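Local structure of penicillin binding protein 2X (Streptococcus thermophilus, 5U47) at residues A[79-84]-A[120-125]; A[169-174]-A[179-184]; A[235-240]-A[543-548]; A[372-377]-A[459-464]. The protein probably acts as a transpeptidase that cross-links peptidoglycan strands in the division septum and is inactivated when beta-lactams acylate its active-site serine. The protein carries 1 engineered substitution. All blocks are in the same frame, centred on the assembly; numbering follows the deposited sequence.

How the contacts relate
The four contacts are spread along an elongated chain and none touches another. Contacts 1 and 2 both lie in the range of the dimerisation domain, yet their centres are about 36 Å apart. Contact 2 comes nearer the transpeptidase domain, its centre about 30 Å from that of contact 3, which packs a helix on the central sheet of the catalytic fold. Contact 4 sits about 13 Å from contact 3 at the nearest atoms, beside the later part of helix 297-308; at the other end of that helix, Ser295, just ahead of it, and Lys298 fit the SxxK pattern and probably mark the active site. Contact 1 is the far end, its centre about 70 Å from that of contact 4.

Contact 1: residues A[79-84]-A[120-125]; sequences ADILKD and EDLEKT
Ile81 meets the methyl of Thr125 tip to tip, with its CG1, CG2 and CD1 all near that carbon: CD1 of Ile81 comes to 3.5 Å from CG2 of Thr125, rather tight for two carbons. The helices that carry them run nearly antiparallel, at 158°, but their axes stay 11.1 Å apart, so side chains from both must reach inward. CG2 of Ile81 also slides past Leu122 and touches its CD2 at 3.7 Å. The same Leu122 CD2 meets CD2 of Leu82, 4.1 Å away, the two side chains crossing at about a right angle. Thr125 suits its border place because it has two kinds of branch. A chi1 of -53° sets CG2 opposite the backbone N, facing Ile81, and leaves OG1 to donate to Asp121 O at 2.8 Å. It comes from above the carbonyl plane, not on a lone pair, and that oxygen also takes the N-H of Thr125. Phe126 packs on Ile81 and Leu82. Asp121 forms a salt bridge with Lys85, whose side chain also touches Leu122 and Thr125. With no hydrogen bond from segment to segment, this pairing in the dimerisation domain rests on apolar packing, the one hydroxyl turned back to its own helix.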
loop_
_atom_site.group_PDB
_atom_site.type_symbol
_atom_site.label_atom_id
_atom_site.label_comp_id
_atom_site.label_asym_id
_atom_site.label_seq_id
_atom_site.Cartn_x
_atom_site.Cartn_y
_atom_site.Cartn_z
ATOM N N ALA A 79 20.549 18.807 43.369
ATOM C CA ALA A 79 19.437 19.740 43.120
ATOM C C ALA A 79 19.899 20.951 42.293
ATOM O O ALA A 79 19.183 21.407 41.377
ATOM C CB ALA A 79 18.803 20.186 44.424
ATOM N N ASP A 80 21.094 21.462 42.610
ATOM C CA ASP A 80 21.673 22.594 41.868
ATOM C C ASP A 80 21.819 22.205 40.406
ATOM O O ASP A 80 21.447 22.964 39.506
ATOM C CB ASP A 80 23.037 23.001 42.434
ATOM C CG ASP A 80 22.948 23.581 43.849
ATOM O OD1 ASP A 80 21.839 23.978 44.283
ATOM O OD2 ASP A 80 24.001 23.646 44.519
ATOM N N ILE A 81 22.337 20.999 40.187
ATOM C CA ILE A 81 22.519 20.476 38.838
ATOM C C ILE A 81 21.176 20.293 38.103
ATOM O O ILE A 81 21.045 20.719 36.952
ATOM C CB ILE A 81 23.341 19.164 38.854
ATOM C CG1 ILE A 81 24.788 19.467 39.303
ATOM C CG2 ILE A 81 23.338 18.517 37.467
ATOM C CD1 ILE A 81 25.627 18.246 39.632
ATOM N N LEU A 82 20.189 19.691 38.768
ATOM C CA LEU A 82 18.886 19.464 38.142
ATOM C C LEU A 82 18.142 20.769 37.834
ATOM O O LEU A 82 17.416 20.855 36.827
ATOM C CB LEU A 82 18.021 18.494 38.960
ATOM C CG LEU A 82 18.556 17.053 39.130
ATOM C CD1 LEU A 82 17.400 16.102 39.419
ATOM C CD2 LEU A 82 19.301 16.545 37.903
ATOM N N LYS A 83 18.325 21.776 38.686
ATOM C CA LYS A 83 17.707 23.082 38.476
ATOM C C LYS A 83 18.311 23.741 37.241
ATOM O O LYS A 83 17.593 24.098 36.307
ATOM C CB LYS A 83 17.905 23.979 39.704
ATOM C CG LYS A 83 17.291 25.372 39.567
ATOM C CD LYS A 83 15.779 25.318 39.385
ATOM C CE LYS A 83 15.182 26.713 39.222
ATOM N NZ LYS A 83 13.708 26.663 39.031
ATOM N N ASP A 84 19.636 23.872 37.230
ATOM C CA ASP A 84 20.328 24.495 36.104
ATOM C C ASP A 84 20.092 23.763 34.765
ATOM O O ASP A 84 19.802 24.402 33.749
ATOM C CB ASP A 84 21.834 24.565 36.387
ATOM C CG ASP A 84 22.631 25.079 35.192
ATOM O OD1 ASP A 84 22.207 26.082 34.561
ATOM O OD2 ASP A 84 23.681 24.470 34.882
ATOM N N GLU A 120 24.105 13.512 28.173
ATOM C CA GLU A 120 25.577 13.515 28.149
ATOM C C GLU A 120 26.170 14.655 28.985
ATOM O O GLU A 120 27.173 14.478 29.656
ATOM C CB GLU A 120 26.092 13.574 26.701
ATOM C CG GLU A 120 25.910 12.268 25.933
ATOM C CD GLU A 120 26.814 11.175 26.456
ATOM O OE1 GLU A 120 28.038 11.427 26.555
ATOM O OE2 GLU A 120 26.306 10.073 26.765
ATOM N N ASP A 121 25.535 15.819 28.928
ATOM C CA ASP A 121 25.945 16.980 29.710
ATOM C C ASP A 121 25.742 16.652 31.195
ATOM O O ASP A 121 26.677 16.780 31.994
ATOM C CB ASP A 121 25.128 18.216 29.277
ATOM C CG ASP A 121 25.546 19.493 29.990
ATOM O OD1 ASP A 121 26.465 19.473 30.821
ATOM O OD2 ASP A 121 24.938 20.539 29.710
ATOM N N LEU A 122 24.537 16.199 31.552
ATOM C CA LEU A 122 24.239 15.799 32.944
ATOM C C LEU A 122 25.229 14.759 33.462
ATOM O O LEU A 122 25.725 14.894 34.575
ATOM C CB LEU A 122 22.816 15.240 33.094
ATOM C CG LEU A 122 21.624 16.195 33.223
ATOM C CD1 LEU A 122 20.309 15.452 33.047
ATOM C CD2 LEU A 122 21.641 16.891 34.570
ATOM N N GLU A 123 25.506 13.724 32.667
ATOM C CA GLU A 123 26.465 12.685 33.084
ATOM C C GLU A 123 27.835 13.273 33.386
ATOM O O GLU A 123 28.421 12.975 34.420
ATOM C CB GLU A 123 26.620 11.585 32.042
ATOM C CG GLU A 123 25.553 10.507 32.094
ATOM C CD GLU A 123 25.922 9.296 31.245
ATOM O OE1 GLU A 123 26.350 9.483 30.087
ATOM O OE2 GLU A 123 25.779 8.161 31.738
ATOM N N LYS A 124 28.330 14.114 32.477
ATOM C CA LYS A 124 29.625 14.771 32.658
ATOM C C LYS A 124 29.630 15.607 33.933
ATOM O O LYS A 124 30.636 15.667 34.634
ATOM C CB LYS A 124 29.968 15.660 31.452
ATOM C CG LYS A 124 31.332 16.333 31.556
ATOM C CD LYS A 124 31.676 17.149 30.319
ATOM C CE LYS A 124 33.038 17.812 30.491
ATOM N NZ LYS A 124 33.448 18.610 29.299
ATOM N N THR A 125 28.497 16.235 34.226
ATOM C CA THR A 125 28.368 17.079 35.412
ATOM C C THR A 125 28.457 16.259 36.706
ATOM O O THR A 125 29.115 16.678 37.650
ATOM C CB THR A 125 27.061 17.913 35.351
ATOM O OG1 THR A 125 27.015 18.631 34.111
ATOM C CG2 THR A 125 26.983 18.906 36.485
#

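Contact 2: residues A[169-174]-A[179-184]; sequences SLIGQT and SLNSLL
Asn181 reaches from the start of a short helix to the strand residue Gly172, its CB directed at the strand. With CG turned opposite the backbone N (chi1 -156°), the amide is carried across, and CG itself comes to 3.8 Å from the N of Gly172. At the tip, OD1 accepts the backbone N-H of Gly172, the N lying 2.8 Å from OD1 with an angle of 151° at the hydrogen. The donor sits above the carbonyl plane of the amide rather than on a lone pair. Glycine suits the place because a side chain here would point straight at Asn181, whose OD1 lies 3.4 Å from Gly172 CA. Arg32 NH2 gives OD1 a second hydrogen bond and may polarise the amide. The other tip atom, ND2, stands 4.2 Å from Ile171 CG2 and donates to a water at 3.2 Å; that water donates in turn to Leu170 O. Asparagine suits the position by offering an acceptor and a donor side by side. Ser169, Ile171 and Gln173 pair through their backbones with residues 156-160, so Leu170 O and Gly172 N belong to the other edge of the strand. There Asn181 does part of what a neighbouring strand would do: its amide, aided by one water, ties the edge of a two-stranded antiparallel sheet to the helical turns that follow.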
loop_
_atom_site.group_PDB
_atom_site.type_symbol
_atom_site.label_atom_id
_atom_site.label_comp_id
_atom_site.label_asym_id
_atom_site.label_seq_id
_atom_site.Cartn_x
_atom_site.Cartn_y
_atom_site.Cartn_z
ATOM N N SER A 169 9.355 -2.351 23.623
ATOM C CA SER A 169 9.815 -2.428 22.250
ATOM C C SER A 169 8.729 -1.822 21.363
ATOM O O SER A 169 7.553 -1.798 21.726
ATOM C CB SER A 169 10.095 -3.878 21.842
ATOM O OG SER A 169 8.889 -4.607 21.740
ATOM N N LEU A 170 9.130 -1.316 20.210
ATOM C CA LEU A 170 8.177 -0.774 19.269
ATOM C C LEU A 170 7.613 -1.916 18.446
ATOM O O LEU A 170 8.378 -2.717 17.908
ATOM C CB LEU A 170 8.863 0.211 18.333
ATOM C CG LEU A 170 9.346 1.510 18.948
ATOM C CD1 LEU A 170 10.008 2.324 17.845
ATOM C CD2 LEU A 170 8.183 2.266 19.574
ATOM N N ILE A 171 6.290 -1.975 18.342
ATOM C CA ILE A 171 5.596 -2.990 17.530
ATOM C C ILE A 171 4.607 -2.318 16.583
ATOM O O ILE A 171 3.746 -1.535 17.019
ATOM C CB ILE A 171 4.840 -3.999 18.397
ATOM C CG1 ILE A 171 5.821 -4.676 19.365
ATOM C CG2 ILE A 171 4.103 -5.028 17.529
ATOM C CD1 ILE A 171 5.204 -5.720 20.260
ATOM N N GLY A 172 4.730 -2.640 15.293
ATOM C CA GLY A 172 3.834 -2.098 14.275
ATOM C C GLY A 172 2.406 -2.554 14.534
ATOM O O GLY A 172 2.160 -3.753 14.668
ATOM N N GLN A 173 1.485 -1.595 14.621
ATOM C CA GLN A 173 0.065 -1.858 14.923
ATOM C C GLN A 173 -0.852 -1.753 13.711
ATOM O O GLN A 173 -1.873 -2.415 13.649
ATOM C CB GLN A 173 -0.441 -0.855 15.975
ATOM C CG GLN A 173 0.350 -0.865 17.272
ATOM C CD GLN A 173 0.268 -2.187 18.000
ATOM O OE1 GLN A 173 -0.807 -2.760 18.135
ATOM N NE2 GLN A 173 1.400 -2.665 18.499
ATOM N N THR A 174 -0.491 -0.895 12.769
ATOM C CA THR A 174 -1.295 -0.659 11.587
ATOM C C THR A 174 -0.452 -0.390 10.376
ATOM O O THR A 174 0.748 -0.087 10.486
ATOM C CB THR A 174 -2.175 0.600 11.762
ATOM O OG1 THR A 174 -1.333 1.714 12.108
ATOM C CG2 THR A 174 -3.218 0.377 12.849
ATOM N N SER A 179 2.507 -4.341 8.612
ATOM C CA SER A 179 2.761 -5.278 7.505
ATOM C C SER A 179 4.217 -5.758 7.370
ATOM O O SER A 179 4.458 -6.939 7.146
ATOM C CB SER A 179 2.242 -4.702 6.183
ATOM O OG SER A 179 0.841 -4.481 6.259
ATOM N N LEU A 180 5.169 -4.843 7.524
ATOM C CA LEU A 180 6.600 -5.166 7.379
ATOM C C LEU A 180 7.298 -5.292 8.731
ATOM O O LEU A 180 8.524 -5.142 8.844
ATOM C CB LEU A 180 7.302 -4.095 6.554
ATOM C CG LEU A 180 6.711 -3.801 5.176
ATOM C CD1 LEU A 180 7.701 -2.970 4.376
ATOM C CD2 LEU A 180 6.359 -5.046 4.400
ATOM N N ASN A 181 6.519 -5.588 9.754
ATOM C CA ASN A 181 7.054 -5.650 11.098
ATOM C C ASN A 181 8.223 -6.632 11.227
ATOM O O ASN A 181 9.156 -6.356 11.962
ATOM C CB ASN A 181 5.959 -6.032 12.084
ATOM C CG ASN A 181 6.258 -5.567 13.476
ATOM O OD1 ASN A 181 6.259 -4.374 13.743
ATOM N ND2 ASN A 181 6.494 -6.519 14.391
ATOM N N SER A 182 8.184 -7.749 10.503
ATOM C CA SER A 182 9.261 -8.739 10.596
ATOM C C SER A 182 10.571 -8.163 10.099
ATOM O O SER A 182 11.597 -8.348 10.736
ATOM C CB SER A 182 8.930 -10.019 9.838
ATOM O OG SER A 182 7.808 -10.649 10.414
ATOM N N LEU A 183 10.535 -7.453 8.974
ATOM C CA LEU A 183 11.742 -6.822 8.438
ATOM C C LEU A 183 12.211 -5.629 9.281
ATOM O O LEU A 183 13.408 -5.470 9.554
ATOM C CB LEU A 183 11.504 -6.362 6.993
ATOM C CG LEU A 183 11.261 -7.481 5.973
ATOM C CD1 LEU A 183 10.698 -6.936 4.669
ATOM C CD2 LEU A 183 12.557 -8.214 5.734
ATOM N N LEU A 184 11.266 -4.802 9.712
ATOM C CA LEU A 184 11.591 -3.587 10.449
ATOM C C LEU A 184 12.163 -3.843 11.839
ATOM O O LEU A 184 12.942 -3.043 12.326
ATOM C CB LEU A 184 10.360 -2.698 10.571
ATOM C CG LEU A 184 9.937 -2.021 9.271
ATOM C CD1 LEU A 184 8.537 -1.437 9.407
ATOM C CD2 LEU A 184 10.929 -0.943 8.877
HETATM O O HOH W 1 8.374 -5.260 16.651
#

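Contact 3: residues A[235-240]-A[543-548]; sequences DTFMEQ and MYVTVQ
A chi1 of 180° swings the ring of Phe237 out from its helix, opposite the backbone N, toward Val545 and Val547; in Val545 the same value of chi1 extends CG1 to meet it. This is a helix-on-sheet contact of the transpeptidase fold, shared with beta-lactamases, in which helices cover an antiparallel five-stranded sheet. Strand 541-548 is the middle strand, and the helix runs over it at 33°. Val545 and Val547 present their side chains to the same face, whereas Thr546 between them turns to the opposite one, where its OG1 is hydrogen-bonded to Ser247 OG. Short beta-branched valines suit such a strand: they are compact, and the outer end of the Phe237 ring packs against both. CE2 of Phe237 touches Val545 CG1 at 4.0 Å and Val547 CB at 3.8 Å, both approaching obliquely. CZ of Phe237 rests 3.9 Å from CG1 of Val547, whose chi1 of 58° places that methyl between its backbone N and carbonyl carbon. Val561 of helix 558-572 packs on both Phe237 and Val545, closing the same core from a second helix. At the ring's edge, near its plane, Thr546 O lies 4.4 Å from Phe237 CE2.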
loop_
_atom_site.group_PDB
_atom_site.type_symbol
_atom_site.label_atom_id
_atom_site.label_comp_id
_atom_site.label_asym_id
_atom_site.label_seq_id
_atom_site.Cartn_x
_atom_site.Cartn_y
_atom_site.Cartn_z
ATOM N N ASP A 235 -6.703 18.087 0.384
ATOM C CA ASP A 235 -7.407 18.907 1.385
ATOM C C ASP A 235 -8.342 19.875 0.693
ATOM O O ASP A 235 -9.476 20.054 1.132
ATOM C CB ASP A 235 -6.455 19.719 2.266
ATOM C CG ASP A 235 -5.686 18.871 3.250
ATOM O OD1 ASP A 235 -6.066 17.700 3.530
ATOM O OD2 ASP A 235 -4.687 19.394 3.755
ATOM N N THR A 236 -7.870 20.502 -0.383
ATOM C CA THR A 236 -8.730 21.444 -1.119
ATOM C C THR A 236 -9.937 20.727 -1.733
ATOM O O THR A 236 -11.060 21.264 -1.751
ATOM C CB THR A 236 -7.961 22.169 -2.220
ATOM O OG1 THR A 236 -6.801 22.771 -1.644
ATOM C CG2 THR A 236 -8.834 23.275 -2.885
ATOM N N PHE A 237 -9.700 19.516 -2.236
ATOM C CA PHE A 237 -10.736 18.715 -2.872
ATOM C C PHE A 237 -11.821 18.364 -1.839
ATOM O O PHE A 237 -13.019 18.427 -2.141
ATOM C CB PHE A 237 -10.082 17.481 -3.510
ATOM C CG PHE A 237 -11.034 16.535 -4.209
ATOM C CD1 PHE A 237 -11.629 16.878 -5.415
ATOM C CD2 PHE A 237 -11.238 15.250 -3.711
ATOM C CE1 PHE A 237 -12.465 15.983 -6.078
ATOM C CE2 PHE A 237 -12.072 14.358 -4.375
ATOM C CZ PHE A 237 -12.682 14.726 -5.562
ATOM N N MET A 238 -11.405 18.027 -0.619
ATOM C CA MET A 238 -12.359 17.725 0.455
ATOM C C MET A 238 -13.149 18.960 0.875
ATOM O O MET A 238 -14.318 18.846 1.213
ATOM C CB MET A 238 -11.661 17.148 1.681
ATOM C CG MET A 238 -10.986 15.819 1.444
ATOM S SD MET A 238 -12.033 14.648 0.563
ATOM C CE MET A 238 -13.362 14.478 1.757
ATOM N N GLU A 239 -12.502 20.122 0.885
ATOM C CA GLU A 239 -13.206 21.365 1.213
ATOM C C GLU A 239 -14.297 21.616 0.174
ATOM O O GLU A 239 -15.401 21.993 0.516
ATOM C CB GLU A 239 -12.248 22.543 1.268
ATOM C CG GLU A 239 -11.272 22.450 2.423
ATOM C CD GLU A 239 -10.147 23.473 2.362
ATOM O OE1 GLU A 239 -10.097 24.291 1.399
ATOM O OE2 GLU A 239 -9.307 23.443 3.289
ATOM N N GLN A 240 -13.990 21.369 -1.091
ATOM C CA GLN A 240 -14.966 21.567 -2.175
ATOM C C GLN A 240 -16.122 20.570 -2.190
ATOM O O GLN A 240 -17.262 20.943 -2.456
ATOM C CB GLN A 240 -14.284 21.433 -3.525
ATOM C CG GLN A 240 -13.386 22.570 -3.957
ATOM C CD GLN A 240 -12.869 22.304 -5.359
ATOM O OE1 GLN A 240 -12.268 21.263 -5.615
ATOM N NE2 GLN A 240 -13.122 23.226 -6.277
ATOM N N MET A 543 -3.418 8.042 -12.453
ATOM C CA MET A 543 -3.952 8.595 -11.219
ATOM C C MET A 543 -5.400 8.146 -11.065
ATOM O O MET A 543 -6.172 8.152 -12.031
ATOM C CB MET A 543 -3.837 10.110 -11.199
ATOM C CG MET A 543 -4.224 10.704 -9.866
ATOM S SD MET A 543 -3.761 12.441 -9.759
ATOM C CE MET A 543 -4.106 12.713 -8.028
ATOM N N TYR A 544 -5.766 7.762 -9.853
ATOM C CA TYR A 544 -7.130 7.305 -9.550
ATOM C C TYR A 544 -7.621 8.038 -8.322
ATOM O O TYR A 544 -6.952 8.025 -7.275
ATOM C CB TYR A 544 -7.117 5.796 -9.336
ATOM C CG TYR A 544 -8.433 5.131 -9.001
ATOM C CD1 TYR A 544 -9.567 5.336 -9.780
ATOM C CD2 TYR A 544 -8.510 4.187 -7.997
ATOM C CE1 TYR A 544 -10.758 4.678 -9.507
ATOM C CE2 TYR A 544 -9.705 3.531 -7.711
ATOM C CZ TYR A 544 -10.821 3.770 -8.476
ATOM O OH TYR A 544 -12.008 3.116 -8.198
ATOM N N VAL A 545 -8.792 8.661 -8.441
ATOM C CA VAL A 545 -9.374 9.455 -7.365
ATOM C C VAL A 545 -10.800 9.035 -7.122
ATOM O O VAL A 545 -11.529 8.775 -8.087
ATOM C CB VAL A 545 -9.337 10.956 -7.732
ATOM C CG1 VAL A 545 -9.945 11.813 -6.630
ATOM C CG2 VAL A 545 -7.912 11.384 -8.010
ATOM N N THR A 546 -11.196 8.961 -5.846
ATOM C CA THR A 546 -12.556 8.622 -5.460
ATOM C C THR A 546 -13.010 9.545 -4.323
ATOM O O THR A 546 -12.198 10.030 -3.559
ATOM C CB THR A 546 -12.702 7.161 -4.950
ATOM O OG1 THR A 546 -12.177 7.042 -3.615
ATOM C CG2 THR A 546 -11.998 6.146 -5.886
ATOM N N VAL A 547 -14.310 9.795 -4.262
ATOM C CA VAL A 547 -14.944 10.547 -3.196
ATOM C C VAL A 547 -16.342 9.943 -3.017
ATOM O O VAL A 547 -17.091 9.765 -3.997
ATOM C CB VAL A 547 -15.012 12.077 -3.465
ATOM C CG1 VAL A 547 -15.758 12.393 -4.741
ATOM C CG2 VAL A 547 -15.653 12.800 -2.282
ATOM N N GLN A 548 -16.672 9.591 -1.775
ATOM C CA GLN A 548 -17.949 9.005 -1.455
ATOM C C GLN A 548 -18.879 10.046 -0.833
ATOM O O GLN A 548 -18.495 10.787 0.082
ATOM C CB GLN A 548 -17.784 7.802 -0.515
ATOM C CG GLN A 548 -19.097 7.088 -0.206
ATOM C CD GLN A 548 -18.947 5.803 0.590
ATOM O OE1 GLN A 548 -17.865 5.266 0.718
ATOM N NE2 GLN A 548 -20.060 5.309 1.133
#

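Contact 4: residues A[372-377]-A[459-464]; sequences SNYLSL and KPVSKQ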
loop_
_atom_site.group_PDB
_atom_site.type_symbol
_atom_site.label_atom_id
_atom_site.label_comp_id
_atom_site.label_asym_id
_atom_site.label_seq_id
_atom_site.Cartn_x
_atom_site.Cartn_y
_atom_site.Cartn_z
ATOM N N SER A 372 -17.284 -12.568 -18.185
ATOM C CA SER A 372 -16.920 -13.091 -16.878
ATOM C C SER A 372 -15.447 -13.604 -16.862
ATOM O O SER A 372 -14.724 -13.468 -15.846
ATOM C CB SER A 372 -17.909 -14.178 -16.451
ATOM O OG SER A 372 -17.507 -14.774 -15.224
ATOM N N ASN A 373 -15.014 -14.151 -17.996
ATOM C CA ASN A 373 -13.648 -14.620 -18.146
ATOM C C ASN A 373 -12.674 -13.428 -18.211
ATOM O O ASN A 373 -11.553 -13.529 -17.716
ATOM C CB ASN A 373 -13.505 -15.480 -19.396
ATOM C CG ASN A 373 -12.172 -16.183 -19.458
ATOM O OD1 ASN A 373 -11.377 -15.937 -20.364
ATOM N ND2 ASN A 373 -11.895 -17.030 -18.460
ATOM N N TYR A 374 -13.085 -12.320 -18.841
ATOM C CA TYR A 374 -12.235 -11.107 -18.864
ATOM C C TYR A 374 -12.032 -10.565 -17.462
ATOM O O TYR A 374 -10.923 -10.151 -17.122
ATOM C CB TYR A 374 -12.742 -10.006 -19.812
ATOM C CG TYR A 374 -12.293 -10.191 -21.247
ATOM C CD1 TYR A 374 -10.974 -9.935 -21.613
ATOM C CD2 TYR A 374 -13.181 -10.613 -22.248
ATOM C CE1 TYR A 374 -10.540 -10.108 -22.917
ATOM C CE2 TYR A 374 -12.753 -10.782 -23.560
ATOM C CZ TYR A 374 -11.431 -10.528 -23.885
ATOM O OH TYR A 374 -10.979 -10.692 -25.180
ATOM N N LEU A 375 -13.085 -10.583 -16.645
ATOM C CA LEU A 375 -12.975 -10.125 -15.261
ATOM C C LEU A 375 -12.022 -11.037 -14.484
ATOM O O LEU A 375 -11.322 -10.597 -13.570
ATOM C CB LEU A 375 -14.335 -10.094 -14.585
ATOM C CG LEU A 375 -15.308 -9.004 -15.032
ATOM C CD1 LEU A 375 -16.702 -9.299 -14.513
ATOM C CD2 LEU A 375 -14.844 -7.631 -14.558
ATOM N N SER A 376 -12.004 -12.314 -14.856
ATOM C CA SER A 376 -11.111 -13.266 -14.219
ATOM C C SER A 376 -9.657 -12.982 -14.676
ATOM O O SER A 376 -8.740 -12.968 -13.851
ATOM C CB SER A 376 -11.564 -14.696 -14.531
ATOM O OG SER A 376 -10.799 -15.622 -13.789
ATOM N N LEU A 377 -9.459 -12.703 -15.964
ATOM C CA LEU A 377 -8.128 -12.344 -16.485
ATOM C C LEU A 377 -7.599 -11.044 -15.856
ATOM O O LEU A 377 -6.391 -10.886 -15.667
ATOM C CB LEU A 377 -8.162 -12.200 -17.999
ATOM C CG LEU A 377 -8.370 -13.477 -18.830
ATOM C CD1 LEU A 377 -8.461 -13.112 -20.294
ATOM C CD2 LEU A 377 -7.250 -14.485 -18.615
ATOM N N LYS A 459 -1.804 -10.821 -18.904
ATOM C CA LYS A 459 -2.052 -10.059 -20.115
ATOM C C LYS A 459 -3.519 -10.231 -20.508
ATOM O O LYS A 459 -3.861 -11.104 -21.314
ATOM C CB LYS A 459 -1.102 -10.490 -21.235
ATOM C CG LYS A 459 -1.277 -9.598 -22.449
ATOM C CD LYS A 459 -0.160 -9.683 -23.449
ATOM C CE LYS A 459 -0.399 -8.666 -24.552
ATOM N NZ LYS A 459 0.456 -8.977 -25.721
ATOM N N PRO A 460 -4.396 -9.413 -19.916
ATOM C CA PRO A 460 -5.817 -9.553 -20.194
ATOM C C PRO A 460 -6.247 -9.180 -21.620
ATOM O O PRO A 460 -7.175 -9.791 -22.133
ATOM C CB PRO A 460 -6.490 -8.631 -19.171
ATOM C CG PRO A 460 -5.435 -7.971 -18.403
ATOM C CD PRO A 460 -4.107 -8.503 -18.792
ATOM N N VAL A 461 -5.574 -8.207 -22.245
ATOM C CA VAL A 461 -5.927 -7.756 -23.601
ATOM C C VAL A 461 -4.674 -7.484 -24.420
ATOM O O VAL A 461 -3.572 -7.413 -23.887
ATOM C CB VAL A 461 -6.819 -6.481 -23.569
ATOM C CG1 VAL A 461 -8.121 -6.750 -22.826
ATOM C CG2 VAL A 461 -6.088 -5.309 -22.935
ATOM N N SER A 462 -4.848 -7.363 -25.727
ATOM C CA SER A 462 -3.740 -7.097 -26.623
ATOM C C SER A 462 -3.249 -5.652 -26.496
ATOM O O SER A 462 -3.923 -4.782 -25.930
ATOM C CB SER A 462 -4.167 -7.336 -28.066
ATOM O OG SER A 462 -5.085 -6.333 -28.497
ATOM N N LYS A 463 -2.073 -5.417 -27.043
ATOM C CA LYS A 463 -1.476 -4.086 -27.094
ATOM C C LYS A 463 -2.396 -3.136 -27.881
ATOM O O LYS A 463 -2.616 -1.977 -27.481
ATOM C CB LYS A 463 -0.120 -4.195 -27.787
ATOM C CG LYS A 463 0.560 -2.887 -28.136
ATOM C CD LYS A 463 1.901 -3.191 -28.794
ATOM C CE LYS A 463 2.550 -1.959 -29.384
ATOM N NZ LYS A 463 2.819 -0.937 -28.355
ATOM N N GLN A 464 -2.920 -3.637 -29.001
ATOM C CA GLN A 464 -3.801 -2.836 -29.846
ATOM C C GLN A 464 -5.102 -2.479 -29.107
ATOM O O GLN A 464 -5.556 -1.337 -29.169
ATOM C CB GLN A 464 -4.088 -3.555 -31.174
ATOM C CG GLN A 464 -4.933 -2.745 -32.144
ATOM C CD GLN A 464 -5.195 -3.463 -33.454
ATOM O OE1 GLN A 464 -4.617 -4.512 -33.731
ATOM N NE2 GLN A 464 -6.080 -2.898 -34.269
#
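Tyr374 and Leu377, one turn apart at the end of helix 368-377, receive Pro460 and Val461, which lie just ahead of helix 463-478. Here the end of one helix of the transpeptidase domain packs on the N-cap region of another. One part is apolar. The CB atoms of Leu377 and Pro460 are 4.1 Å apart, bringing the compact proline ring close to the helix backbone. A chi1 of -69° sets Leu377 CG opposite its carbonyl carbon, from where CD1 reaches plain van der Waals contact with Pro460 O at 4.0 Å. Val461 crosses the tyrosine side chain at about a right angle, with its CG1 4.1 Å from Tyr374 CE1. Proline suits the place because it fills space with a rigid ring and has no backbone N-H to satisfy. The second kind of contact is polar but weaker than a hydrogen bond. Pro460 O lies in the plane of the Tyr374 ring, at its edge, 3.5 Å from CE1, where the slightly positive ring hydrogens should suit a carbonyl oxygen. True hydrogen bonds join both segments through a third party: Asn307 of helix 297-308 donates from ND2 to Tyr374 OH and accepts the backbone N-H of Ser462 on OD1. Tyrosine thus combines an apolar ring with a hydroxyl that is hydrogen-bonded to Asn307. Ser462 is the N-cap of helix 463-478, its OG hydrogen-bonded to Ala465 N. Where helix 368-377 ends, Leu377 O stands 4.1 Å from Pro460 CG.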